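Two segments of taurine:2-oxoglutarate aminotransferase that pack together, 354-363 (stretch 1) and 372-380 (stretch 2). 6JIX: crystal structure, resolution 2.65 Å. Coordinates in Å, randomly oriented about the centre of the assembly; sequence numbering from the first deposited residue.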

# COMPACT_ATOMS: atom_id res chain seq x y z
N MET A 354 -2.10 -3.87 -38.71
CA MET A 354 -2.52 -5.19 -38.27
C MET A 354 -4.03 -5.37 -38.41
O MET A 354 -4.50 -6.49 -38.59
CB MET A 354 -2.07 -5.45 -36.84
CG MET A 354 -0.55 -5.57 -36.67
SD MET A 354 0.18 -7.02 -37.48
CE MET A 354 0.88 -6.22 -38.93
N VAL A 355 -4.80 -4.27 -38.31
CA VAL A 355 -6.24 -4.33 -38.56
C VAL A 355 -6.50 -4.71 -40.01
O VAL A 355 -7.28 -5.63 -40.29
CB VAL A 355 -6.92 -3.00 -38.19
CG1 VAL A 355 -8.41 -3.06 -38.57
CG2 VAL A 355 -6.77 -2.70 -36.70
N GLU A 356 -5.86 -4.01 -40.95
CA GLU A 356 -6.03 -4.32 -42.36
C GLU A 356 -5.54 -5.74 -42.70
O GLU A 356 -6.06 -6.37 -43.61
CB GLU A 356 -5.32 -3.27 -43.22
N LYS A 357 -4.54 -6.25 -41.99
CA LYS A 357 -3.92 -7.50 -42.41
C LYS A 357 -4.52 -8.77 -41.81
O LYS A 357 -4.24 -9.86 -42.32
CB LYS A 357 -2.41 -7.48 -42.11
CG LYS A 357 -1.67 -8.71 -42.65
CD LYS A 357 -0.18 -8.74 -42.28
CE LYS A 357 0.37 -10.17 -42.39
NZ LYS A 357 1.87 -10.22 -42.50
N HIS A 358 -5.29 -8.69 -40.73
CA HIS A 358 -5.64 -9.90 -39.99
C HIS A 358 -7.15 -10.04 -39.77
O HIS A 358 -7.84 -9.08 -39.41
CB HIS A 358 -4.91 -9.91 -38.65
CG HIS A 358 -3.43 -10.11 -38.77
ND1 HIS A 358 -2.85 -11.36 -38.85
CD2 HIS A 358 -2.41 -9.22 -38.78
CE1 HIS A 358 -1.53 -11.24 -38.92
NE2 HIS A 358 -1.24 -9.95 -38.88
N LYS A 359 -7.66 -11.26 -40.01
CA LYS A 359 -9.07 -11.50 -39.79
C LYS A 359 -9.43 -11.39 -38.32
O LYS A 359 -10.58 -11.07 -37.99
CB LYS A 359 -9.47 -12.90 -40.32
N CYS A 360 -8.45 -11.57 -37.42
CA CYS A 360 -8.67 -11.63 -35.98
C CYS A 360 -8.52 -10.29 -35.25
O CYS A 360 -8.69 -10.25 -34.02
CB CYS A 360 -7.70 -12.63 -35.35
SG CYS A 360 -6.03 -11.94 -35.21
N VAL A 361 -8.22 -9.19 -35.94
CA VAL A 361 -7.96 -7.91 -35.28
C VAL A 361 -9.06 -6.93 -35.67
O VAL A 361 -9.12 -6.47 -36.82
CB VAL A 361 -6.57 -7.36 -35.62
CG1 VAL A 361 -6.40 -5.95 -35.07
CG2 VAL A 361 -5.47 -8.29 -35.10
N GLY A 362 -9.93 -6.59 -34.71
CA GLY A 362 -11.02 -5.69 -35.00
C GLY A 362 -10.68 -4.21 -34.89
O GLY A 362 -11.17 -3.40 -35.69
N GLU A 363 -9.82 -3.83 -33.94
CA GLU A 363 -9.50 -2.42 -33.76
C GLU A 363 -8.11 -2.29 -33.16
O GLU A 363 -7.63 -3.20 -32.47
CB GLU A 363 -10.52 -1.70 -32.86
CG GLU A 363 -10.62 -0.19 -33.08
CD GLU A 363 -11.18 0.56 -31.88
OE1 GLU A 363 -11.49 -0.09 -30.85
OE2 GLU A 363 -11.30 1.80 -31.95
N ALA A 372 -3.36 -1.03 -27.68
CA ALA A 372 -4.01 -2.33 -27.53
C ALA A 372 -4.71 -2.72 -28.83
O ALA A 372 -5.14 -1.87 -29.61
CB ALA A 372 -5.01 -2.33 -26.37
N LEU A 373 -4.84 -4.03 -29.03
CA LEU A 373 -5.60 -4.60 -30.13
C LEU A 373 -6.82 -5.32 -29.58
O LEU A 373 -6.72 -6.09 -28.61
CB LEU A 373 -4.74 -5.56 -30.94
CG LEU A 373 -3.48 -4.97 -31.57
CD1 LEU A 373 -2.73 -6.05 -32.36
CD2 LEU A 373 -3.78 -3.75 -32.44
N THR A 374 -7.98 -5.08 -30.20
CA THR A 374 -9.17 -5.88 -29.92
C THR A 374 -9.17 -7.11 -30.82
O THR A 374 -9.24 -6.99 -32.05
CB THR A 374 -10.45 -5.07 -30.10
OG1 THR A 374 -10.43 -3.94 -29.22
CG2 THR A 374 -11.63 -5.95 -29.75
N ILE A 375 -9.09 -8.28 -30.21
CA ILE A 375 -9.06 -9.56 -30.92
C ILE A 375 -10.49 -10.08 -31.06
O ILE A 375 -11.25 -10.11 -30.09
CB ILE A 375 -8.17 -10.56 -30.18
CG1 ILE A 375 -6.80 -9.94 -29.90
CG2 ILE A 375 -8.01 -11.84 -30.97
CD1 ILE A 375 -6.15 -9.32 -31.12
N VAL A 376 -10.85 -10.50 -32.27
CA VAL A 376 -12.21 -10.92 -32.57
C VAL A 376 -12.18 -12.32 -33.16
O VAL A 376 -11.23 -12.71 -33.85
CB VAL A 376 -12.91 -9.94 -33.53
CG1 VAL A 376 -13.12 -8.58 -32.87
CG2 VAL A 376 -12.11 -9.82 -34.81
N LYS A 377 -13.24 -13.09 -32.88
CA LYS A 377 -13.46 -14.37 -33.56
C LYS A 377 -14.03 -14.18 -34.95
O LYS A 377 -14.03 -15.13 -35.75
CB LYS A 377 -14.41 -15.25 -32.73
CG LYS A 377 -13.77 -16.50 -32.11
CD LYS A 377 -14.80 -17.61 -31.90
CE LYS A 377 -14.14 -18.93 -31.50
NZ LYS A 377 -13.73 -19.78 -32.66
N ASN A 378 -14.44 -12.95 -35.29
CA ASN A 378 -15.24 -12.68 -36.47
C ASN A 378 -15.30 -11.19 -36.76
O ASN A 378 -16.08 -10.46 -36.14
CB ASN A 378 -16.65 -13.24 -36.25
CG ASN A 378 -17.38 -13.50 -37.54
OD1 ASN A 378 -17.75 -12.57 -38.29
ND2 ASN A 378 -17.61 -14.79 -37.82
N LYS A 379 -14.50 -10.72 -37.72
CA LYS A 379 -14.44 -9.28 -37.98
C LYS A 379 -15.81 -8.73 -38.37
O LYS A 379 -16.10 -7.55 -38.12
CB LYS A 379 -13.40 -8.97 -39.06
CG LYS A 379 -12.51 -7.75 -38.78
CD LYS A 379 -11.23 -7.81 -39.59
CE LYS A 379 -10.50 -6.47 -39.60
NZ LYS A 379 -10.79 -5.61 -40.81
N GLU A 380 -16.66 -9.54 -39.02
CA GLU A 380 -17.88 -9.03 -39.65
C GLU A 380 -19.01 -8.84 -38.65
O GLU A 380 -19.70 -7.82 -38.66
CB GLU A 380 -18.30 -9.96 -40.79

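The contact is built first on backbone. Three hydrogen bonds join the segments: Val 376 N to Cys 360 O at 2.8 Å, Gly 362 N to Thr 374 O at 2.8 Å, and Thr 374 N to Glu 363 O at 3.0 Å. All run fairly straight, with angles at the hydrogen between 156° and 164°. Val 361 and Ile 375 form an antiparallel non-hydrogen-bonded pair, their CA atoms 4.8 Å apart, yet the N-to-C directions of the strands lie 130° apart, well short of the 180° of ideal antiparallel.

CA-H...O contacts supplement these bonds, and three of the four reuse an acceptor of theirs. Cys 360 O, already bonded to Val 376 N, also lies 3.2 Å from Ile 375 CA; Glu 363 O likewise lies 3.4 Å from Leu 373 CA. Thr 374 O, besides accepting from Gly 362 N, sits 3.6 Å from Val 361 CA.

Apolar side chains add ordinary van der Waals contacts. Val 361 and Ile 375 point to the same face of the sheet, where Val 361 CG2 approaches Ile 375 CD1 at 4.2 Å; on its other branch, Val 361 CG1 lies 4.3 Å from Leu 373 CD2.

Gly 362 shows a rule of space. Its phi/psi of -85/-37 departs from extended geometry, and an ideal CB here would point toward the second segment and come within 3.0 Å of Val 376 CG1, a clash. The missing side chain leaves room for that valine.

Lys 379 works through its aliphatic length. Its CA-to-CB bond points toward the first segment, and it has the largest area covered by the opposing segment, 90 Å². Lys 379 CE lies 3.1 Å from Val 361 O and 3.4 Å from Val 355 O, while Lys 379 CD lies 3.6 Å from His 358 O. These are contacts of methylene carbons with carbonyl oxygens, so an exposed lysine can cover backbone without forming a salt bridge across the contact.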